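PDB 7BVE: integral membrane indolylacetylinositol arabinosyltransferase EmbC, which probably transfers arabinose units in the polymerisation of arabinan for the mycobacterial cell wall. Local coordinates for residues S55-L60 / G185-L190; S506-T511 / K571-F576; E875-W880 / G892-F897. All coordinates share one frame; numbering follows the deposited sequence.

Interaction 1: S55-L60 / G185-L190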
ATOM      1  N   SER A  55     -45.115  24.956  -6.682  1.00 15.85           N
ATOM      2  CA  SER A  55     -44.058  23.981  -6.497  1.00 15.85           C
ATOM      3  C   SER A  55     -44.054  23.470  -5.064  1.00 15.85           C
ATOM      4  O   SER A  55     -44.283  24.222  -4.116  1.00 15.85           O
ATOM      5  CB  SER A  55     -42.712  24.605  -6.827  1.00 15.85           C
ATOM      6  OG  SER A  55     -42.708  25.088  -8.151  1.00 15.85           O
ATOM      7  N   VAL A  56     -43.806  22.173  -4.909  1.00 15.07           N
ATOM      8  CA  VAL A  56     -43.706  21.574  -3.584  1.00 15.07           C
ATOM      9  C   VAL A  56     -42.297  21.036  -3.423  1.00 15.07           C
ATOM     10  O   VAL A  56     -41.474  21.155  -4.331  1.00 15.07           O
ATOM     11  CB  VAL A  56     -44.750  20.470  -3.358  1.00 15.07           C
ATOM     12  CG1 VAL A  56     -46.141  21.028  -3.487  1.00 15.07           C
ATOM     13  CG2 VAL A  56     -44.537  19.334  -4.316  1.00 15.07           C
ATOM     14  N   ASP A  57     -42.001  20.449  -2.270  1.00 15.75           N
ATOM     15  CA  ASP A  57     -40.639  20.034  -1.962  1.00 15.75           C
ATOM     16  C   ASP A  57     -40.703  18.737  -1.169  1.00 15.75           C
ATOM     17  O   ASP A  57     -41.017  18.754   0.021  1.00 15.75           O
ATOM     18  CB  ASP A  57     -39.920  21.125  -1.181  1.00 15.75           C
ATOM     19  CG  ASP A  57     -38.432  20.993  -1.244  1.00 15.75           C
ATOM     20  OD1 ASP A  57     -37.951  20.031  -1.864  1.00 15.75           O
ATOM     21  OD2 ASP A  57     -37.739  21.868  -0.692  1.00 15.75           O
ATOM     22  N   ALA A  58     -40.399  17.616  -1.822  1.00 15.07           N
ATOM     23  CA  ALA A  58     -40.523  16.288  -1.221  1.00 15.07           C
ATOM     24  C   ALA A  58     -39.310  15.444  -1.576  1.00 15.07           C
ATOM     25  O   ALA A  58     -39.357  14.623  -2.493  1.00 15.07           O
ATOM     26  CB  ALA A  58     -41.808  15.610  -1.689  1.00 15.07           C
ATOM     27  N   PRO A  59     -38.198  15.612  -0.857  1.00 15.07           N
ATOM     28  CA  PRO A  59     -36.961  14.920  -1.242  1.00 15.07           C
ATOM     29  C   PRO A  59     -36.964  13.479  -0.760  1.00 15.07           C
ATOM     30  O   PRO A  59     -36.952  13.219   0.439  1.00 15.07           O
ATOM     31  CB  PRO A  59     -35.873  15.737  -0.547  1.00 15.07           C
ATOM     32  CG  PRO A  59     -36.515  16.989  -0.160  1.00 15.07           C
ATOM     33  CD  PRO A  59     -37.919  16.652   0.137  1.00 15.07           C
ATOM     34  N   LEU A  60     -36.945  12.546  -1.698  1.00 15.07           N
ATOM     35  CA  LEU A  60     -37.008  11.128  -1.394  1.00 15.07           C
ATOM     36  C   LEU A  60     -35.638  10.615  -0.972  1.00 15.07           C
ATOM     37  O   LEU A  60     -34.621  11.038  -1.520  1.00 15.07           O
ATOM     38  CB  LEU A  60     -37.529  10.357  -2.605  1.00 15.07           C
ATOM     39  CG  LEU A  60     -39.032  10.144  -2.780  1.00 15.07           C
ATOM     40  CD1 LEU A  60     -39.793  11.397  -3.005  1.00 15.07           C
ATOM     41  CD2 LEU A  60     -39.258   9.253  -3.954  1.00 15.07           C
ATOM     42  N   GLY A 185     -38.738  16.781  -5.401  1.00 15.07           N
ATOM     43  CA  GLY A 185     -39.877  17.670  -5.307  1.00 15.07           C
ATOM     44  C   GLY A 185     -40.540  17.754  -6.656  1.00 15.07           C
ATOM     45  O   GLY A 185     -40.109  17.060  -7.566  1.00 15.07           O
ATOM     46  N   VAL A 186     -41.582  18.558  -6.818  1.00 15.07           N
ATOM     47  CA  VAL A 186     -42.214  18.755  -8.118  1.00 15.07           C
ATOM     48  C   VAL A 186     -42.263  20.250  -8.371  1.00 15.07           C
ATOM     49  O   VAL A 186     -43.013  20.969  -7.704  1.00 15.07           O
ATOM     50  CB  VAL A 186     -43.614  18.140  -8.192  1.00 15.07           C
ATOM     51  CG1 VAL A 186     -44.248  18.442  -9.529  1.00 15.07           C
ATOM     52  CG2 VAL A 186     -43.561  16.644  -7.979  1.00 15.07           C
ATOM     53  N   PHE A 187     -41.479  20.719  -9.334  1.00 15.07           N
ATOM     54  CA  PHE A 187     -41.275  22.137  -9.574  1.00 15.07           C
ATOM     55  C   PHE A 187     -41.894  22.530 -10.906  1.00 15.07           C
ATOM     56  O   PHE A 187     -42.080  21.699 -11.792  1.00 15.07           O
ATOM     57  CB  PHE A 187     -39.788  22.466  -9.567  1.00 15.07           C
ATOM     58  CG  PHE A 187     -39.096  22.046  -8.320  1.00 15.07           C
ATOM     59  CD1 PHE A 187     -39.246  22.744  -7.150  1.00 15.07           C
ATOM     60  CD2 PHE A 187     -38.275  20.943  -8.324  1.00 15.07           C
ATOM     61  CE1 PHE A 187     -38.619  22.342  -6.007  1.00 15.07           C
ATOM     62  CE2 PHE A 187     -37.642  20.545  -7.188  1.00 15.07           C
ATOM     63  CZ  PHE A 187     -37.807  21.239  -6.034  1.00 15.07           C
ATOM     64  N   THR A 188     -42.216  23.811 -11.046  1.00 15.09           N
ATOM     65  CA  THR A 188     -42.874  24.309 -12.249  1.00 15.09           C
ATOM     66  C   THR A 188     -42.551  25.786 -12.412  1.00 15.09           C
ATOM     67  O   THR A 188     -41.916  26.401 -11.551  1.00 15.09           O
ATOM     68  CB  THR A 188     -44.380  24.089 -12.182  1.00 15.09           C
ATOM     69  OG1 THR A 188     -44.970  24.508 -13.415  1.00 15.09           O
ATOM     70  CG2 THR A 188     -44.972  24.892 -11.067  1.00 15.09           C
ATOM     71  N   ASP A 189     -42.991  26.359 -13.536  1.00 21.54           N
ATOM     72  CA  ASP A 189     -42.824  27.784 -13.803  1.00 21.54           C
ATOM     73  C   ASP A 189     -44.125  28.482 -14.165  1.00 21.54           C
ATOM     74  O   ASP A 189     -44.081  29.533 -14.806  1.00 21.54           O
ATOM     75  CB  ASP A 189     -41.815  28.048 -14.926  1.00 21.54           C
ATOM     76  CG  ASP A 189     -40.389  27.827 -14.494  1.00 21.54           C
ATOM     77  OD1 ASP A 189     -40.122  27.859 -13.281  1.00 21.54           O
ATOM     78  OD2 ASP A 189     -39.516  27.678 -15.372  1.00 21.54           O
ATOM     79  N   LEU A 190     -45.272  27.936 -13.794  1.00 23.62           N
ATOM     80  CA  LEU A 190     -46.535  28.605 -14.048  1.00 23.62           C
ATOM     81  C   LEU A 190     -47.118  29.121 -12.739  1.00 23.62           C
ATOM     82  O   LEU A 190     -46.611  28.839 -11.653  1.00 23.62           O
ATOM     83  CB  LEU A 190     -47.508  27.659 -14.743  1.00 23.62           C
ATOM     84  CG  LEU A 190     -47.052  27.112 -16.090  1.00 23.62           C
ATOM     85  CD1 LEU A 190     -48.101  26.191 -16.645  1.00 23.62           C
ATOM     86  CD2 LEU A 190     -46.773  28.234 -17.045  1.00 23.62           C
TER
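In the concanavalin-like domain near the N-terminus, the segment S55-L60, with a short, weakly bonded strand at V56-D57 that pairs in parallel with strand 1051-1052, runs almost antiparallel to the loop G185-L190, with S55 to A58 and G185 to T188 pointing 168° apart. S55 and F187 make the most distinctive side-chain approaches. The hydroxyl of S55 is anti to its own carbonyl carbon, which swings OG across to the partner segment, where it accepts a hydrogen bond from T188 N at 3.2 Å, bent to 141°. The same OG also lies beside the methyl CG2 of T188, while T188 OG1 turns to the carbonyl of L91. F187, likewise with CG anti to its carbonyl carbon, folds its ring back along the opposing backbone. Its rim atom CE1 comes within 3.5 Å of V56 O, and CD1 lies 3.9 Å from S55 CB. The ring meets Y1047 at about a right angle and also touches L1019 of helix 1016-1019, both from the C-terminal part of the chain. V56 and V186 pass each other more loosely, CG2 of V56 lying 4.2 Å from CB of V186, and W47 packs against both. G185, without a side chain, brings its CA to 3.5 Å from A58 N. The backbone adds a bond between the two valines: V56 N donates to V186 O over 3.1 Å with an N-H...O angle of 159°, the nitrogen standing somewhat above the plane of that carbonyl.

Interaction 2: S506-T511 / K571-F576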
ATOM      1  N   SER A 506      -1.481  -3.388   5.885  1.00 15.07           N
ATOM      2  CA  SER A 506      -0.856  -2.310   5.137  1.00 15.07           C
ATOM      3  C   SER A 506      -1.247  -0.958   5.710  1.00 15.07           C
ATOM      4  O   SER A 506      -0.452  -0.016   5.688  1.00 15.07           O
ATOM      5  CB  SER A 506      -1.242  -2.400   3.665  1.00 15.07           C
ATOM      6  OG  SER A 506      -0.761  -3.601   3.090  1.00 15.07           O
ATOM      7  N   ARG A 507      -2.474  -0.841   6.219  1.00 15.07           N
ATOM      8  CA  ARG A 507      -2.903   0.391   6.870  1.00 15.07           C
ATOM      9  C   ARG A 507      -2.308   0.540   8.257  1.00 15.07           C
ATOM     10  O   ARG A 507      -2.169   1.666   8.738  1.00 15.07           O
ATOM     11  CB  ARG A 507      -4.424   0.451   6.966  1.00 15.07           C
ATOM     12  CG  ARG A 507      -5.110   0.612   5.642  1.00 15.07           C
ATOM     13  CD  ARG A 507      -6.617   0.647   5.774  1.00 15.07           C
ATOM     14  NE  ARG A 507      -7.245   0.645   4.458  1.00 15.07           N
ATOM     15  CZ  ARG A 507      -8.555   0.591   4.249  1.00 15.07           C
ATOM     16  NH1 ARG A 507      -9.389   0.542   5.273  1.00 15.07           N
ATOM     17  NH2 ARG A 507      -9.031   0.587   3.014  1.00 15.07           N
ATOM     18  N   LEU A 508      -1.973  -0.567   8.921  1.00 15.07           N
ATOM     19  CA  LEU A 508      -1.310  -0.472  10.217  1.00 15.07           C
ATOM     20  C   LEU A 508       0.093   0.113  10.114  1.00 15.07           C
ATOM     21  O   LEU A 508       0.579   0.701  11.081  1.00 15.07           O
ATOM     22  CB  LEU A 508      -1.257  -1.853  10.869  1.00 15.07           C
ATOM     23  CG  LEU A 508      -0.720  -2.023  12.289  1.00 15.07           C
ATOM     24  CD1 LEU A 508      -1.598  -1.309  13.269  1.00 15.07           C
ATOM     25  CD2 LEU A 508      -0.612  -3.478  12.643  1.00 15.07           C
ATOM     26  N   PHE A 509       0.749  -0.008   8.961  1.00 15.07           N
ATOM     27  CA  PHE A 509       2.109   0.478   8.772  1.00 15.07           C
ATOM     28  C   PHE A 509       2.180   1.724   7.900  1.00 15.07           C
ATOM     29  O   PHE A 509       3.173   1.939   7.211  1.00 15.07           O
ATOM     30  CB  PHE A 509       2.992  -0.613   8.184  1.00 15.07           C
ATOM     31  CG  PHE A 509       3.361  -1.671   9.160  1.00 15.07           C
ATOM     32  CD1 PHE A 509       4.383  -1.459  10.063  1.00 15.07           C
ATOM     33  CD2 PHE A 509       2.697  -2.875   9.180  1.00 15.07           C
ATOM     34  CE1 PHE A 509       4.725  -2.421  10.967  1.00 15.07           C
ATOM     35  CE2 PHE A 509       3.033  -3.843  10.083  1.00 15.07           C
ATOM     36  CZ  PHE A 509       4.050  -3.615  10.978  1.00 15.07           C
ATOM     37  N   THR A 510       1.155   2.556   7.923  1.00 15.07           N
ATOM     38  CA  THR A 510       1.222   3.845   7.257  1.00 15.07           C
ATOM     39  C   THR A 510       1.747   4.888   8.235  1.00 15.07           C
ATOM     40  O   THR A 510       2.216   4.567   9.327  1.00 15.07           O
ATOM     41  CB  THR A 510      -0.138   4.237   6.692  1.00 15.07           C
ATOM     42  OG1 THR A 510      -1.118   4.208   7.733  1.00 15.07           O
ATOM     43  CG2 THR A 510      -0.544   3.304   5.581  1.00 15.07           C
ATOM     44  N   THR A 511       1.691   6.154   7.844  1.00 19.62           N
ATOM     45  CA  THR A 511       2.088   7.274   8.690  1.00 19.62           C
ATOM     46  C   THR A 511       0.865   8.184   8.730  1.00 19.62           C
ATOM     47  O   THR A 511       0.745   9.131   7.949  1.00 19.62           O
ATOM     48  CB  THR A 511       3.339   7.965   8.140  1.00 19.62           C
ATOM     49  OG1 THR A 511       4.393   7.006   8.022  1.00 19.62           O
ATOM     50  CG2 THR A 511       3.811   9.047   9.064  1.00 19.62           C
ATOM     51  N   LYS A 571     -11.737  -3.562   5.957  1.00 15.07           N
ATOM     52  CA  LYS A 571     -10.455  -3.874   6.577  1.00 15.07           C
ATOM     53  C   LYS A 571      -9.929  -2.597   7.217  1.00 15.07           C
ATOM     54  O   LYS A 571      -9.145  -1.868   6.610  1.00 15.07           O
ATOM     55  CB  LYS A 571      -9.473  -4.421   5.556  1.00 15.07           C
ATOM     56  CG  LYS A 571      -9.958  -5.631   4.789  1.00 15.07           C
ATOM     57  CD  LYS A 571     -10.171  -6.816   5.688  1.00 15.07           C
ATOM     58  CE  LYS A 571     -10.415  -8.074   4.894  1.00 15.07           C
ATOM     59  NZ  LYS A 571     -11.710  -8.079   4.197  1.00 15.07           N
ATOM     60  N   TRP A 572     -10.347  -2.337   8.447  1.00 16.72           N
ATOM     61  CA  TRP A 572      -9.904  -1.175   9.195  1.00 16.72           C
ATOM     62  C   TRP A 572      -9.005  -1.600  10.343  1.00 16.72           C
ATOM     63  O   TRP A 572      -8.909  -2.776  10.692  1.00 16.72           O
ATOM     64  CB  TRP A 572     -11.090  -0.373   9.725  1.00 16.72           C
ATOM     65  CG  TRP A 572     -11.866   0.263   8.652  1.00 16.72           C
ATOM     66  CD1 TRP A 572     -13.048  -0.157   8.139  1.00 16.72           C
ATOM     67  CD2 TRP A 572     -11.496   1.420   7.912  1.00 16.72           C
ATOM     68  NE1 TRP A 572     -13.451   0.678   7.132  1.00 16.72           N
ATOM     69  CE2 TRP A 572     -12.510   1.656   6.971  1.00 16.72           C
ATOM     70  CE3 TRP A 572     -10.406   2.290   7.960  1.00 16.72           C
ATOM     71  CZ2 TRP A 572     -12.469   2.722   6.088  1.00 16.72           C
ATOM     72  CZ3 TRP A 572     -10.367   3.346   7.082  1.00 16.72           C
ATOM     73  CH2 TRP A 572     -11.392   3.555   6.160  1.00 16.72           C
ATOM     74  N   THR A 573      -8.345  -0.613  10.932  1.00 15.07           N
ATOM     75  CA  THR A 573      -7.382  -0.854  11.994  1.00 15.07           C
ATOM     76  C   THR A 573      -8.041  -0.863  13.368  1.00 15.07           C
ATOM     77  O   THR A 573      -7.576  -1.568  14.267  1.00 15.07           O
ATOM     78  CB  THR A 573      -6.268   0.196  11.903  1.00 15.07           C
ATOM     79  OG1 THR A 573      -5.737   0.194  10.582  1.00 15.07           O
ATOM     80  CG2 THR A 573      -5.132  -0.116  12.828  1.00 15.07           C
ATOM     81  N   HIS A 574      -9.160  -0.167  13.535  1.00 15.13           N
ATOM     82  CA  HIS A 574      -9.877  -0.200  14.808  1.00 15.13           C
ATOM     83  C   HIS A 574     -10.700  -1.458  15.020  1.00 15.13           C
ATOM     84  O   HIS A 574     -11.435  -1.522  16.004  1.00 15.13           O
ATOM     85  CB  HIS A 574     -10.778   1.024  14.965  1.00 15.13           C
ATOM     86  CG  HIS A 574     -11.674   1.274  13.800  1.00 15.13           C
ATOM     87  ND1 HIS A 574     -11.310   2.101  12.755  1.00 15.13           N
ATOM     88  CD2 HIS A 574     -12.905   0.810  13.492  1.00 15.13           C
ATOM     89  CE1 HIS A 574     -12.291   2.141  11.870  1.00 15.13           C
ATOM     90  NE2 HIS A 574     -13.260   1.364  12.292  1.00 15.13           N
ATOM     91  N   HIS A 575     -10.595  -2.451  14.145  1.00 15.07           N
ATOM     92  CA  HIS A 575     -11.206  -3.743  14.396  1.00 15.07           C
ATOM     93  C   HIS A 575     -10.339  -4.633  15.265  1.00 15.07           C
ATOM     94  O   HIS A 575     -10.772  -5.736  15.606  1.00 15.07           O
ATOM     95  CB  HIS A 575     -11.493  -4.460  13.085  1.00 15.07           C
ATOM     96  CG  HIS A 575     -12.521  -3.784  12.240  1.00 15.07           C
ATOM     97  ND1 HIS A 575     -12.801  -4.180  10.954  1.00 15.07           N
ATOM     98  CD2 HIS A 575     -13.329  -2.729  12.490  1.00 15.07           C
ATOM     99  CE1 HIS A 575     -13.738  -3.401  10.449  1.00 15.07           C
ATOM    100  NE2 HIS A 575     -14.077  -2.512  11.362  1.00 15.07           N
ATOM    101  N   PHE A 576      -9.128  -4.199  15.615  1.00 15.07           N
ATOM    102  CA  PHE A 576      -8.299  -4.949  16.546  1.00 15.07           C
ATOM    103  C   PHE A 576      -8.721  -4.762  17.991  1.00 15.07           C
ATOM    104  O   PHE A 576      -8.134  -5.392  18.871  1.00 15.07           O
ATOM    105  CB  PHE A 576      -6.828  -4.558  16.417  1.00 15.07           C
ATOM    106  CG  PHE A 576      -6.159  -5.066  15.177  1.00 15.07           C
ATOM    107  CD1 PHE A 576      -5.830  -6.404  15.055  1.00 15.07           C
ATOM    108  CD2 PHE A 576      -5.784  -4.201  14.167  1.00 15.07           C
ATOM    109  CE1 PHE A 576      -5.195  -6.870  13.931  1.00 15.07           C
ATOM    110  CE2 PHE A 576      -5.142  -4.664  13.044  1.00 15.07           C
ATOM    111  CZ  PHE A 576      -4.844  -5.995  12.931  1.00 15.07           C
TER
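One face of the W572 indole carries the guanidinium of R507, and the CB of the same tryptophan lies over the imidazoles of H574 and H575, toward the rim of the first and over the centre of the second. R507 NH1 stands 3.3 Å above the indole plane, displaced toward the rim, with CE3 its nearest ring atom. R507 CZ is 4.4 Å from the centroid of the six-membered ring and 13° off the normal, a cation-pi contact. The two planes are inclined by 53°, so NH1 leads the group onto the ring and the groups do not stack flat. An extended chain from CG to NE carries the guanidinium there from helix 502-508. NH1 is also 2.8 Å from K571 O, but the angle is too poor for a hydrogen bond. Nearer the helix backbone, T573 OG1 lies 3.9 Å from R507 CB, and T573 CG2 meets L508 CD1 at 3.8 Å, L508 and T573 crossing at about a right angle. R504, on the same helix, binds W572 O, and helix 517-539 packs on L508 and T573. W572 lines the ethambutol pocket, its side chain about 4 Å from the drug. R507 thus lies in the second shell, against a residue that touches the drug, and its positive charge would be expected to polarise the indole pi cloud while drawing on the partial negative charge of the K571 carbonyl.

Interaction 3: E875-W880 / G892-F897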
ATOM      1  N   GLU A 875       4.112  38.896   2.447  1.00 56.56           N
ATOM      2  CA  GLU A 875       3.813  39.744   1.260  1.00 56.56           C
ATOM      3  C   GLU A 875       2.891  40.909   1.647  1.00 56.56           C
ATOM      4  O   GLU A 875       3.166  42.046   1.214  1.00 56.56           O
ATOM      5  CB  GLU A 875       3.187  38.900   0.147  1.00 56.56           C
ATOM      6  CG  GLU A 875       3.978  37.645  -0.175  1.00 56.56           C
ATOM      7  CD  GLU A 875       4.543  37.597  -1.584  1.00 56.56           C
ATOM      8  OE1 GLU A 875       3.743  37.576  -2.540  1.00 56.56           O
ATOM      9  OE2 GLU A 875       5.783  37.581  -1.721  1.00 56.56           O
ATOM     10  N   VAL A 876       1.845  40.628   2.428  1.00 45.50           N
ATOM     11  CA  VAL A 876       0.871  41.631   2.841  1.00 45.50           C
ATOM     12  C   VAL A 876       1.125  41.976   4.299  1.00 45.50           C
ATOM     13  O   VAL A 876       1.268  41.080   5.138  1.00 45.50           O
ATOM     14  CB  VAL A 876      -0.567  41.119   2.641  1.00 45.50           C
ATOM     15  CG1 VAL A 876      -1.571  42.211   2.948  1.00 45.50           C
ATOM     16  CG2 VAL A 876      -0.753  40.577   1.244  1.00 45.50           C
ATOM     17  N   GLU A 877       1.205  43.269   4.607  1.00 45.56           N
ATOM     18  CA  GLU A 877       1.500  43.714   5.961  1.00 45.56           C
ATOM     19  C   GLU A 877       0.574  44.858   6.341  1.00 45.56           C
ATOM     20  O   GLU A 877      -0.126  45.422   5.502  1.00 45.56           O
ATOM     21  CB  GLU A 877       2.955  44.167   6.107  1.00 45.56           C
ATOM     22  CG  GLU A 877       3.974  43.064   5.907  1.00 45.56           C
ATOM     23  CD  GLU A 877       5.387  43.549   6.080  1.00 45.56           C
ATOM     24  OE1 GLU A 877       5.570  44.763   6.305  1.00 45.56           O
ATOM     25  OE2 GLU A 877       6.315  42.720   5.975  1.00 45.56           O
ATOM     26  N   VAL A 878       0.577  45.190   7.627  1.00 42.23           N
ATOM     27  CA  VAL A 878      -0.167  46.320   8.166  1.00 42.23           C
ATOM     28  C   VAL A 878       0.861  47.336   8.634  1.00 42.23           C
ATOM     29  O   VAL A 878       1.934  46.954   9.106  1.00 42.23           O
ATOM     30  CB  VAL A 878      -1.101  45.884   9.321  1.00 42.23           C
ATOM     31  CG1 VAL A 878      -1.940  47.036   9.860  1.00 42.23           C
ATOM     32  CG2 VAL A 878      -2.006  44.788   8.869  1.00 42.23           C
ATOM     33  N   GLN A 879       0.565  48.618   8.476  1.00 50.78           N
ATOM     34  CA  GLN A 879       1.490  49.673   8.866  1.00 50.78           C
ATOM     35  C   GLN A 879       0.733  50.651   9.759  1.00 50.78           C
ATOM     36  O   GLN A 879       0.028  51.528   9.256  1.00 50.78           O
ATOM     37  CB  GLN A 879       2.050  50.342   7.621  1.00 50.78           C
ATOM     38  CG  GLN A 879       3.285  51.187   7.801  1.00 50.78           C
ATOM     39  CD  GLN A 879       3.784  51.687   6.468  1.00 50.78           C
ATOM     40  OE1 GLN A 879       3.112  51.537   5.453  1.00 50.78           O
ATOM     41  NE2 GLN A 879       4.985  52.246   6.450  1.00 50.78           N
ATOM     42  N   TRP A 880       0.868  50.511  11.077  1.00 46.29           N
ATOM     43  CA  TRP A 880       0.096  51.357  11.973  1.00 46.29           C
ATOM     44  C   TRP A 880       0.882  52.597  12.370  1.00 46.29           C
ATOM     45  O   TRP A 880       2.109  52.616  12.347  1.00 46.29           O
ATOM     46  CB  TRP A 880      -0.316  50.610  13.242  1.00 46.29           C
ATOM     47  CG  TRP A 880       0.804  50.239  14.163  1.00 46.29           C
ATOM     48  CD1 TRP A 880       1.349  51.002  15.162  1.00 46.29           C
ATOM     49  CD2 TRP A 880       1.489  48.990  14.202  1.00 46.29           C
ATOM     50  NE1 TRP A 880       2.348  50.308  15.795  1.00 46.29           N
ATOM     51  CE2 TRP A 880       2.454  49.068  15.223  1.00 46.29           C
ATOM     52  CE3 TRP A 880       1.388  47.815  13.461  1.00 46.29           C
ATOM     53  CZ2 TRP A 880       3.309  48.007  15.525  1.00 46.29           C
ATOM     54  CZ3 TRP A 880       2.226  46.773  13.759  1.00 46.29           C
ATOM     55  CH2 TRP A 880       3.179  46.870  14.780  1.00 46.29           C
ATOM     56  N   GLY A 892       6.226  53.512  11.714  1.00 51.79           N
ATOM     57  CA  GLY A 892       5.644  53.346  13.029  1.00 51.79           C
ATOM     58  C   GLY A 892       5.386  51.925  13.478  1.00 51.79           C
ATOM     59  O   GLY A 892       5.192  51.707  14.680  1.00 51.79           O
ATOM     60  N   GLY A 893       5.365  50.950  12.576  1.00 47.79           N
ATOM     61  CA  GLY A 893       5.187  49.571  12.983  1.00 47.79           C
ATOM     62  C   GLY A 893       4.741  48.703  11.830  1.00 47.79           C
ATOM     63  O   GLY A 893       4.272  49.185  10.798  1.00 47.79           O
ATOM     64  N   SER A 894       4.891  47.393  12.031  1.00 46.65           N
ATOM     65  CA  SER A 894       4.554  46.420  11.000  1.00 46.65           C
ATOM     66  C   SER A 894       4.241  45.065  11.622  1.00 46.65           C
ATOM     67  O   SER A 894       5.070  44.510  12.349  1.00 46.65           O
ATOM     68  CB  SER A 894       5.701  46.284   9.996  1.00 46.65           C
ATOM     69  OG  SER A 894       5.401  45.316   9.006  1.00 46.65           O
ATOM     70  N   ILE A 895       3.049  44.535  11.331  1.00 39.85           N
ATOM     71  CA  ILE A 895       2.705  43.147  11.618  1.00 39.85           C
ATOM     72  C   ILE A 895       2.300  42.462  10.325  1.00 39.85           C
ATOM     73  O   ILE A 895       1.975  43.111   9.327  1.00 39.85           O
ATOM     74  CB  ILE A 895       1.572  42.990  12.655  1.00 39.85           C
ATOM     75  CG1 ILE A 895       0.360  43.842  12.260  1.00 39.85           C
ATOM     76  CG2 ILE A 895       2.083  43.231  14.065  1.00 39.85           C
ATOM     77  CD1 ILE A 895      -0.886  43.557  13.062  1.00 39.85           C
ATOM     78  N   THR A 896       2.296  41.139  10.358  1.00 38.61           N
ATOM     79  CA  THR A 896       2.037  40.328   9.183  1.00 38.61           C
ATOM     80  C   THR A 896       0.804  39.464   9.419  1.00 38.61           C
ATOM     81  O   THR A 896       0.606  38.922  10.509  1.00 38.61           O
ATOM     82  CB  THR A 896       3.252  39.452   8.875  1.00 38.61           C
ATOM     83  OG1 THR A 896       4.423  40.274   8.830  1.00 38.61           O
ATOM     84  CG2 THR A 896       3.106  38.772   7.531  1.00 38.61           C
ATOM     85  N   PHE A 897      -0.039  39.350   8.398  1.00 26.12           N
ATOM     86  CA  PHE A 897      -1.184  38.463   8.477  1.00 26.12           C
ATOM     87  C   PHE A 897      -0.755  37.007   8.401  1.00 26.12           C
ATOM     88  O   PHE A 897       0.259  36.665   7.788  1.00 26.12           O
ATOM     89  CB  PHE A 897      -2.177  38.739   7.358  1.00 26.12           C
ATOM     90  CG  PHE A 897      -2.916  40.011   7.515  1.00 26.12           C
ATOM     91  CD1 PHE A 897      -3.876  40.136   8.493  1.00 26.12           C
ATOM     92  CD2 PHE A 897      -2.701  41.061   6.658  1.00 26.12           C
ATOM     93  CE1 PHE A 897      -4.580  41.296   8.645  1.00 26.12           C
ATOM     94  CE2 PHE A 897      -3.411  42.222   6.797  1.00 26.12           C
ATOM     95  CZ  PHE A 897      -4.355  42.336   7.799  1.00 26.12           C
TER
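I895 O is the best-held polar atom, met by two groups of the partner strand: V878 N donates a nearly straight hydrogen bond of 3.0 Å (166°), in the plane of the carbonyl, and E877 CA adds a C-H...O contact of 3.5 Å. The return bond from I895 N to V878 O is long and weak, and V878 O also receives the CA-H of S894 at 3.3 Å. Beside this backbone pair, S894 OG, anti to its own backbone N, donates to E877 OE1 over 2.8 Å, approaching from well above the carboxylate plane at the end of the extended glutamate chain. Strands 877-878 and 895-899 run antiparallel in the beta-rich EmbC C-terminal domain, whose family belongs to a galactose-binding-like clan, and strand 922-928 lies on the other side of 877-878. V878 and I895 point to the same face, where V878 CB meets I895 CG1. V878 CG2 meets F897 CZ at 3.6 Å, V878 and F897 crossing at about a right angle, and V876 CG1 lies at the edge of the same phenyl ring, 4.0 Å from CD2. W880 takes the crowded first torsion (chi1 67°) between its backbone N and carbonyl carbon, which lays the indole along the G892-S894 backbone. G893 CA sits over the face of its six-membered ring, 3.6 Å from the centroid and 16° off the normal, a CH-pi contact. At the far rim of the indole, CZ3 touches I895 CG2 at 3.6 Å.

The three contacts follow one another along the chain without touching, each in a different domain; centres are about 46 Å apart between interactions 1 and 2 and between 2 and 3. Interactions 1 and 2 are buried, interaction 3 only partly. Interactions 1 and 3 both include a backbone N-H...O bond between segments running roughly antiparallel, and one serine hydroxyl bond, S55 OG accepting from a backbone N-H and S894 OG donating to a carboxylate. Interaction 1 joins a loop to a short, weakly bonded strand; interaction 3 joins neighbouring strands and adds aromatic and aliphatic packing. Interaction 2 instead joins a short helix to a loop leading into a predicted transmembrane helix, through a cation-pi contact beside the ethambutol site.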